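Local structure of putative pilus assembly-related protein (4DAD) at residues Ile21-Ala26 against Arg38-Ala43; Ala56-Arg61 against Glu87-Leu92; Thr97-Thr102 against Asp133-Ala138. The protein is a putative pilus assembly-related protein, seen here through its CheY-like receiver domain; the full-length molecule may also bind and hydrolyse ATP. All blocks are in the same frame, centred on the assembly; numbering follows the deposited sequence.

Contact 1 (Ile21-Ala26 against Arg38-Ala43)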
# COMPACT_ATOMS: atom_id res chain seq x y z
N ILE A 21 -16.08 11.47 -1.39
CA ILE A 21 -15.28 10.49 -0.67
C ILE A 21 -15.98 9.98 0.57
O ILE A 21 -16.28 10.73 1.51
CB ILE A 21 -13.85 10.99 -0.34
CG1 ILE A 21 -13.13 11.45 -1.64
CG2 ILE A 21 -13.08 9.88 0.35
CD1 ILE A 21 -11.95 12.43 -1.47
N ASN A 22 -16.22 8.67 0.55
CA ASN A 22 -16.85 7.90 1.60
C ASN A 22 -15.78 7.28 2.47
O ASN A 22 -15.00 6.46 2.00
CB ASN A 22 -17.77 6.85 0.99
CG ASN A 22 -18.97 7.45 0.30
OD1 ASN A 22 -19.40 8.57 0.59
ND2 ASN A 22 -19.55 6.69 -0.60
N ILE A 23 -15.77 7.67 3.74
CA ILE A 23 -14.83 7.19 4.76
C ILE A 23 -15.55 6.35 5.82
O ILE A 23 -16.52 6.81 6.42
CB ILE A 23 -14.06 8.37 5.44
CG1 ILE A 23 -13.46 9.35 4.38
CG2 ILE A 23 -12.98 7.82 6.43
CD1 ILE A 23 -12.31 10.20 4.80
N LEU A 24 -15.06 5.14 6.06
CA LEU A 24 -15.53 4.28 7.15
C LEU A 24 -14.49 4.37 8.27
O LEU A 24 -13.30 4.13 8.03
CB LEU A 24 -15.73 2.85 6.68
CG LEU A 24 -16.20 1.82 7.75
CD1 LEU A 24 -17.61 2.16 8.29
CD2 LEU A 24 -16.15 0.42 7.18
N VAL A 25 -14.93 4.81 9.47
CA VAL A 25 -14.07 4.96 10.67
C VAL A 25 -14.40 3.79 11.61
O VAL A 25 -15.56 3.61 11.97
CB VAL A 25 -14.18 6.36 11.36
CG1 VAL A 25 -13.35 6.39 12.64
CG2 VAL A 25 -13.69 7.47 10.43
N ALA A 26 -13.39 2.98 11.97
CA ALA A 26 -13.61 1.77 12.77
C ALA A 26 -12.83 1.80 14.06
O ALA A 26 -11.61 1.90 14.00
CB ALA A 26 -13.23 0.53 11.96
N ARG A 38 -15.16 12.88 14.45
CA ARG A 38 -15.22 14.33 14.65
C ARG A 38 -14.02 15.02 13.98
O ARG A 38 -14.16 16.11 13.42
CB ARG A 38 -15.26 14.65 16.16
CG ARG A 38 -15.64 16.08 16.51
CD ARG A 38 -14.81 16.61 17.67
NE ARG A 38 -13.64 17.36 17.21
CZ ARG A 38 -12.55 17.57 17.95
NH1 ARG A 38 -12.45 17.06 19.17
NH2 ARG A 38 -11.54 18.28 17.46
N LEU A 39 -12.84 14.36 14.05
CA LEU A 39 -11.59 14.86 13.50
C LEU A 39 -11.59 14.80 11.99
O LEU A 39 -11.11 15.74 11.36
CB LEU A 39 -10.37 14.11 14.07
CG LEU A 39 -9.95 14.52 15.49
CD1 LEU A 39 -8.80 13.69 15.97
CD2 LEU A 39 -9.60 15.99 15.59
N VAL A 40 -12.18 13.74 11.40
CA VAL A 40 -12.31 13.57 9.95
C VAL A 40 -13.28 14.63 9.44
O VAL A 40 -12.94 15.35 8.51
CB VAL A 40 -12.73 12.14 9.55
CG1 VAL A 40 -13.00 12.05 8.06
CG2 VAL A 40 -11.67 11.12 9.96
N GLY A 41 -14.41 14.79 10.12
CA GLY A 41 -15.42 15.80 9.82
C GLY A 41 -14.92 17.23 9.83
O GLY A 41 -15.48 18.09 9.14
N ASP A 42 -13.83 17.51 10.59
CA ASP A 42 -13.19 18.81 10.70
C ASP A 42 -12.17 19.02 9.61
O ASP A 42 -11.78 20.16 9.35
CB ASP A 42 -12.46 18.95 12.05
CG ASP A 42 -13.34 19.23 13.26
OD1 ASP A 42 -14.56 19.46 13.07
OD2 ASP A 42 -12.80 19.23 14.39
N ALA A 43 -11.67 17.92 9.01
CA ALA A 43 -10.62 17.94 8.00
C ALA A 43 -11.17 18.29 6.62
O ALA A 43 -10.40 18.72 5.76
CB ALA A 43 -9.92 16.59 7.97

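Contact 2 (Ala56-Arg61 against Glu87-Leu92). With SO4 (sulfate ion), chain B.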
# COMPACT_ATOMS: atom_id res chain seq x y z
N ALA A 56 -12.18 -8.32 11.32
CA ALA A 56 -12.68 -9.68 11.06
C ALA A 56 -14.22 -9.73 10.87
O ALA A 56 -14.74 -10.64 10.22
CB ALA A 56 -12.25 -10.62 12.17
N GLN A 57 -14.94 -8.75 11.41
CA GLN A 57 -16.39 -8.65 11.25
C GLN A 57 -16.74 -7.83 9.98
O GLN A 57 -17.64 -8.20 9.22
CB GLN A 57 -16.99 -8.01 12.48
CG GLN A 57 -16.83 -8.83 13.74
CD GLN A 57 -17.40 -8.08 14.91
OE1 GLN A 57 -17.08 -6.92 15.17
NE2 GLN A 57 -18.30 -8.73 15.62
N ILE A 58 -16.00 -6.74 9.75
CA ILE A 58 -16.15 -5.85 8.61
C ILE A 58 -16.04 -6.63 7.26
O ILE A 58 -16.90 -6.44 6.40
CB ILE A 58 -15.12 -4.69 8.73
CG1 ILE A 58 -15.42 -3.79 9.95
CG2 ILE A 58 -15.06 -3.85 7.47
CD1 ILE A 58 -14.27 -2.80 10.33
N VAL A 59 -15.02 -7.53 7.10
CA VAL A 59 -14.78 -8.33 5.88
C VAL A 59 -16.05 -9.09 5.45
O VAL A 59 -16.29 -9.24 4.24
CB VAL A 59 -13.59 -9.34 5.95
CG1 VAL A 59 -13.05 -9.66 4.55
CG2 VAL A 59 -12.45 -8.84 6.82
N GLN A 60 -16.85 -9.56 6.41
CA GLN A 60 -18.08 -10.32 6.15
C GLN A 60 -19.17 -9.52 5.40
O GLN A 60 -20.10 -10.13 4.87
CB GLN A 60 -18.64 -10.88 7.47
CG GLN A 60 -17.73 -11.93 8.11
CD GLN A 60 -18.33 -12.56 9.35
OE1 GLN A 60 -17.68 -12.68 10.39
NE2 GLN A 60 -19.60 -12.99 9.27
N ARG A 61 -19.04 -8.18 5.31
CA ARG A 61 -20.00 -7.30 4.63
C ARG A 61 -19.46 -6.85 3.28
O ARG A 61 -19.31 -5.65 3.09
CB ARG A 61 -20.34 -6.09 5.53
CG ARG A 61 -21.40 -6.35 6.59
CD ARG A 61 -20.87 -7.17 7.74
NE ARG A 61 -21.83 -7.24 8.84
CZ ARG A 61 -21.77 -8.14 9.83
NH1 ARG A 61 -20.80 -9.05 9.85
NH2 ARG A 61 -22.70 -8.14 10.79
N GLU A 87 -5.57 -8.00 5.71
CA GLU A 87 -4.99 -8.56 4.49
C GLU A 87 -6.13 -9.06 3.59
O GLU A 87 -6.18 -8.70 2.42
CB GLU A 87 -4.00 -9.70 4.82
CG GLU A 87 -2.64 -9.62 4.14
CD GLU A 87 -1.53 -10.47 4.76
OE1 GLU A 87 -1.54 -10.66 6.00
OE2 GLU A 87 -0.62 -10.89 4.01
N LYS A 88 -7.07 -9.84 4.17
CA LYS A 88 -8.22 -10.38 3.44
C LYS A 88 -9.07 -9.23 2.93
O LYS A 88 -9.53 -9.25 1.78
CB LYS A 88 -9.05 -11.34 4.33
CG LYS A 88 -10.20 -12.03 3.58
CD LYS A 88 -10.87 -13.14 4.41
CE LYS A 88 -12.03 -13.80 3.69
NZ LYS A 88 -12.58 -14.97 4.44
N LEU A 89 -9.22 -8.20 3.78
CA LEU A 89 -10.00 -7.01 3.50
C LEU A 89 -9.43 -6.22 2.31
O LEU A 89 -10.19 -5.93 1.39
CB LEU A 89 -10.10 -6.13 4.75
CG LEU A 89 -11.44 -5.50 5.01
CD1 LEU A 89 -11.58 -5.12 6.46
CD2 LEU A 89 -11.62 -4.29 4.15
N SER A 90 -8.11 -5.89 2.30
CA SER A 90 -7.52 -5.15 1.17
C SER A 90 -7.41 -6.01 -0.08
O SER A 90 -7.47 -5.47 -1.18
CB SER A 90 -6.17 -4.53 1.52
OG SER A 90 -5.41 -5.32 2.41
N ARG A 91 -7.28 -7.34 0.08
CA ARG A 91 -7.21 -8.28 -1.04
C ARG A 91 -8.54 -8.30 -1.80
O ARG A 91 -8.54 -8.19 -3.01
CB ARG A 91 -6.83 -9.68 -0.53
CG ARG A 91 -6.90 -10.82 -1.54
CD ARG A 91 -6.02 -12.02 -1.15
NE ARG A 91 -6.21 -12.50 0.22
CZ ARG A 91 -5.38 -12.26 1.23
NH1 ARG A 91 -4.31 -11.50 1.05
NH2 ARG A 91 -5.64 -12.74 2.44
N LEU A 92 -9.67 -8.43 -1.09
CA LEU A 92 -10.96 -8.51 -1.76
C LEU A 92 -11.52 -7.15 -2.12
O LEU A 92 -12.48 -7.09 -2.89
CB LEU A 92 -11.98 -9.29 -0.92
CG LEU A 92 -11.54 -10.68 -0.41
CD1 LEU A 92 -12.66 -11.35 0.34
CD2 LEU A 92 -11.02 -11.57 -1.52
S SO4 B . -20.96 -10.64 13.05
O1 SO4 B . -20.08 -11.05 11.95
O2 SO4 B . -21.17 -9.19 12.98
O3 SO4 B . -22.26 -11.33 12.96
O4 SO4 B . -20.30 -11.00 14.32

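Contact 3 (Thr97-Thr102 against Asp133-Ala138)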
# COMPACT_ATOMS: atom_id res chain seq x y z
N THR A 97 -8.87 1.95 0.45
CA THR A 97 -7.63 2.38 1.04
C THR A 97 -7.75 2.26 2.56
O THR A 97 -8.61 2.91 3.17
CB THR A 97 -7.32 3.78 0.56
OG1 THR A 97 -7.12 3.74 -0.84
CG2 THR A 97 -6.08 4.38 1.21
N CYS A 98 -6.88 1.43 3.17
CA CYS A 98 -6.87 1.22 4.60
C CYS A 98 -5.79 2.06 5.23
O CYS A 98 -4.62 1.99 4.84
CB CYS A 98 -6.72 -0.25 4.98
SG CYS A 98 -7.84 -1.37 4.08
N LEU A 99 -6.20 2.87 6.20
CA LEU A 99 -5.38 3.72 7.03
C LEU A 99 -5.42 3.15 8.42
O LEU A 99 -6.50 2.81 8.91
CB LEU A 99 -5.92 5.16 7.01
CG LEU A 99 -5.46 6.15 5.92
CD1 LEU A 99 -5.70 5.64 4.54
CD2 LEU A 99 -6.23 7.44 6.05
N LEU A 100 -4.28 3.03 9.07
CA LEU A 100 -4.20 2.52 10.42
C LEU A 100 -3.78 3.65 11.40
O LEU A 100 -2.82 4.37 11.16
CB LEU A 100 -3.22 1.34 10.46
CG LEU A 100 -3.19 0.51 11.73
CD1 LEU A 100 -4.30 -0.55 11.72
CD2 LEU A 100 -1.82 -0.15 11.88
N VAL A 101 -4.55 3.82 12.48
CA VAL A 101 -4.26 4.81 13.50
C VAL A 101 -3.74 4.06 14.73
O VAL A 101 -4.46 3.26 15.30
CB VAL A 101 -5.44 5.75 13.83
CG1 VAL A 101 -4.97 6.93 14.68
CG2 VAL A 101 -6.11 6.26 12.56
N THR A 102 -2.48 4.30 15.10
CA THR A 102 -1.86 3.59 16.22
C THR A 102 -1.03 4.55 17.14
O THR A 102 -0.87 5.73 16.82
CB THR A 102 -1.03 2.40 15.66
OG1 THR A 102 -0.46 1.65 16.73
CG2 THR A 102 0.03 2.84 14.66
N ASP A 133 -3.21 15.80 5.54
CA ASP A 133 -2.19 15.30 4.60
C ASP A 133 -2.49 13.86 4.21
O ASP A 133 -2.48 13.54 3.02
CB ASP A 133 -0.79 15.41 5.22
CG ASP A 133 -0.21 16.80 5.27
OD1 ASP A 133 -0.86 17.74 4.74
OD2 ASP A 133 0.91 16.96 5.81
N ALA A 134 -2.77 13.02 5.21
CA ALA A 134 -3.13 11.62 5.05
C ALA A 134 -4.34 11.45 4.11
O ALA A 134 -4.29 10.62 3.19
CB ALA A 134 -3.45 11.01 6.41
N LEU A 135 -5.40 12.27 4.33
CA LEU A 135 -6.66 12.25 3.57
C LEU A 135 -6.44 12.77 2.16
O LEU A 135 -7.03 12.23 1.22
CB LEU A 135 -7.77 13.05 4.27
CG LEU A 135 -8.24 12.50 5.60
CD1 LEU A 135 -9.40 13.28 6.12
CD2 LEU A 135 -8.59 10.97 5.53
N LYS A 136 -5.58 13.78 1.99
CA LYS A 136 -5.23 14.29 0.66
C LYS A 136 -4.54 13.16 -0.14
O LYS A 136 -4.92 12.92 -1.27
CB LYS A 136 -4.34 15.54 0.74
CG LYS A 136 -5.08 16.84 1.07
CD LYS A 136 -4.05 17.94 1.37
CE LYS A 136 -4.65 19.29 1.68
NZ LYS A 136 -3.60 20.26 2.13
N ARG A 137 -3.59 12.43 0.49
CA ARG A 137 -2.93 11.28 -0.15
C ARG A 137 -3.91 10.17 -0.50
O ARG A 137 -3.78 9.57 -1.57
CB ARG A 137 -1.86 10.68 0.77
CG ARG A 137 -0.67 11.59 0.95
CD ARG A 137 0.47 10.84 1.58
NE ARG A 137 0.19 10.55 2.98
CZ ARG A 137 0.54 11.33 4.00
NH1 ARG A 137 1.20 12.46 3.78
NH2 ARG A 137 0.24 10.98 5.24
N ALA A 138 -4.88 9.89 0.39
CA ALA A 138 -5.85 8.84 0.16
C ALA A 138 -6.89 9.24 -0.90
O ALA A 138 -7.40 8.37 -1.60
CB ALA A 138 -6.51 8.43 1.46

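Contact 1 (Ile21-Ala26 against Arg38-Ala43)
Ile23, early in strand 22-26, meets Val40 of the helix through the very end of its chain: Ile23 CD1 lies 3.8 Å from Val40 CG1, the two side chains passing at a slant. CG1 of Ile23 stands opposite the carbonyl carbon (chi1 -49°) and the chain is extended beyond it, which carries the terminal methyl across the gap to a helix whose nearest CA, that of Val40, is still 8.6 Å from the CA of Ile23. A long branched residue suits such a position. Leu24, next along, faces the other way, touching Phe68 and Thr49. This alternation is that of a buried strand in the doubly wound alpha/beta receiver fold, where helices cover both faces of a parallel sheet; here strand 22-26 and helix 30-43 begin a beta-alpha-beta unit completed by strand 47-51. Val25 turns to the helix again, and the meeting is tip to tip, with Val25 CG2 4.2 Å from Val40 CG2. One valine thus spends both methyls on the strand, a different branch for each neighbour, and it also packs against Val48 and Met72. Ala26, back on the Leu24 side, lies against Thr51. On the helix, Arg38 and Asp42, one turn apart, make a weak, long ion pair, and the arginine is poorly ordered.

Contact 2 (Ala56-Arg61 against Glu87-Leu92)
Val59 fits against Lys88 and Leu89 of helix 80-92 with one methyl for each. Its CG1 stands anti to the backbone N (chi1 -156°) and its CG2 beside that N, so the two branches diverge to separate partners. Val59 CG1 lies 3.8 Å from Lys88 CG, so the aliphatic part of the exposed lysine covers the valine while its ammonium end extends onward. Val59 CG2 is 3.8 Å from Leu89 CD1, and the same leucine methyl reaches Ile58 CG2, also at 3.8 Å. A short, beta-branched valine suits this place, for the backbones are close: the CA atoms of Val59 and Leu89 are 5.5 Å apart. A type I turn from Ile58 to Arg61, closed by Arg61 N to Ile58 O at 3.0 Å, presents Ile58 and Val59 and leaves Arg61 as N-cap of helix 62-65. Farther out, Arg61 holds a sulfate, probably from the crystallisation liquor, in the plane of its guanidinium edge; Arg61 NH1 to sulfate O1 is 3.0 Å, nearly straight at 162°. Gln57 NE2 reaches sulfate O4 at 3.3 Å. Within the receiver domain this packing joins the segment after strand 47-51 to the helix after strand 70-74, and Leu65 of helix 62-65 touches both Ile58 and Leu89.

Contact 3 (Thr97-Thr102 against Asp133-Ala138)
Ala138, whose methyl meets strand 97-102, gives its backbone N-H to Ala134 O at 3.0 Å, a regular bond of the helix. Across the contact itself everything is apolar. Ala138 CB lies 4.1 Å from Thr97 CG2; in the threonine OG1 lies beside the backbone N and anti to the carbonyl carbon (chi1 -64°), which leaves CG2 anti to the N and turned to the helix. The smallness of alanine lets the backbones come close at this end, the CA atoms of Thr97 and Ala138 being 6.8 Å apart. Leu99, two residues on, points the same way and spreads its fork over the helix: Leu99 CD1 reaches Ala138 CB at 4.2 Å, and Leu99 CD2 meets Leu135 CD2 at 4.3 Å. Helix 128-140 is the last of the receiver fold and lies over the five-stranded parallel sheet; the axis of segment 133-138 passes 10.4 Å from that of strand 97-102, nearly antiparallel at 163°. Leucine suits position 135, since its CB leaves the helix pointing from the strand and its extended end (chi2 -175°) brings a methyl back over the sheet, where Met72 also receives it. Ala134 faces the sheet as well, against Leu122. Cys98 and Leu100 belong to the other face, Leu100 packing on Leu78 and Ile73. Along the helix flank, Asp133 O sits over the centre of one face of the Arg137 guanidinium, 3.8 Å from its plane, and Arg137 NH2 forms a salt bridge with Asp120.

How the contacts relate
Contacts 1 and 3 belong to one hydrophobic core: each lays a helix on the same sheet, and the two touch through Leu135, which packs on Ile23, Val40 and Ala43. Contact 2 lies about 20 Å from contact 1, centre to centre, and joins helical elements without a strand; Ala26 nevertheless reaches Ile58 CD1. Helix 80-92 leads along the chain into strand 97-102, so contacts 2 and 3 are linked by sequence although they do not touch. Chemistry follows place: fully buried aliphatic groups and a threonine methyl lie against the sheet, whereas contact 2, though also largely buried, has an exposed lysine at its margin and a sulfate beyond it.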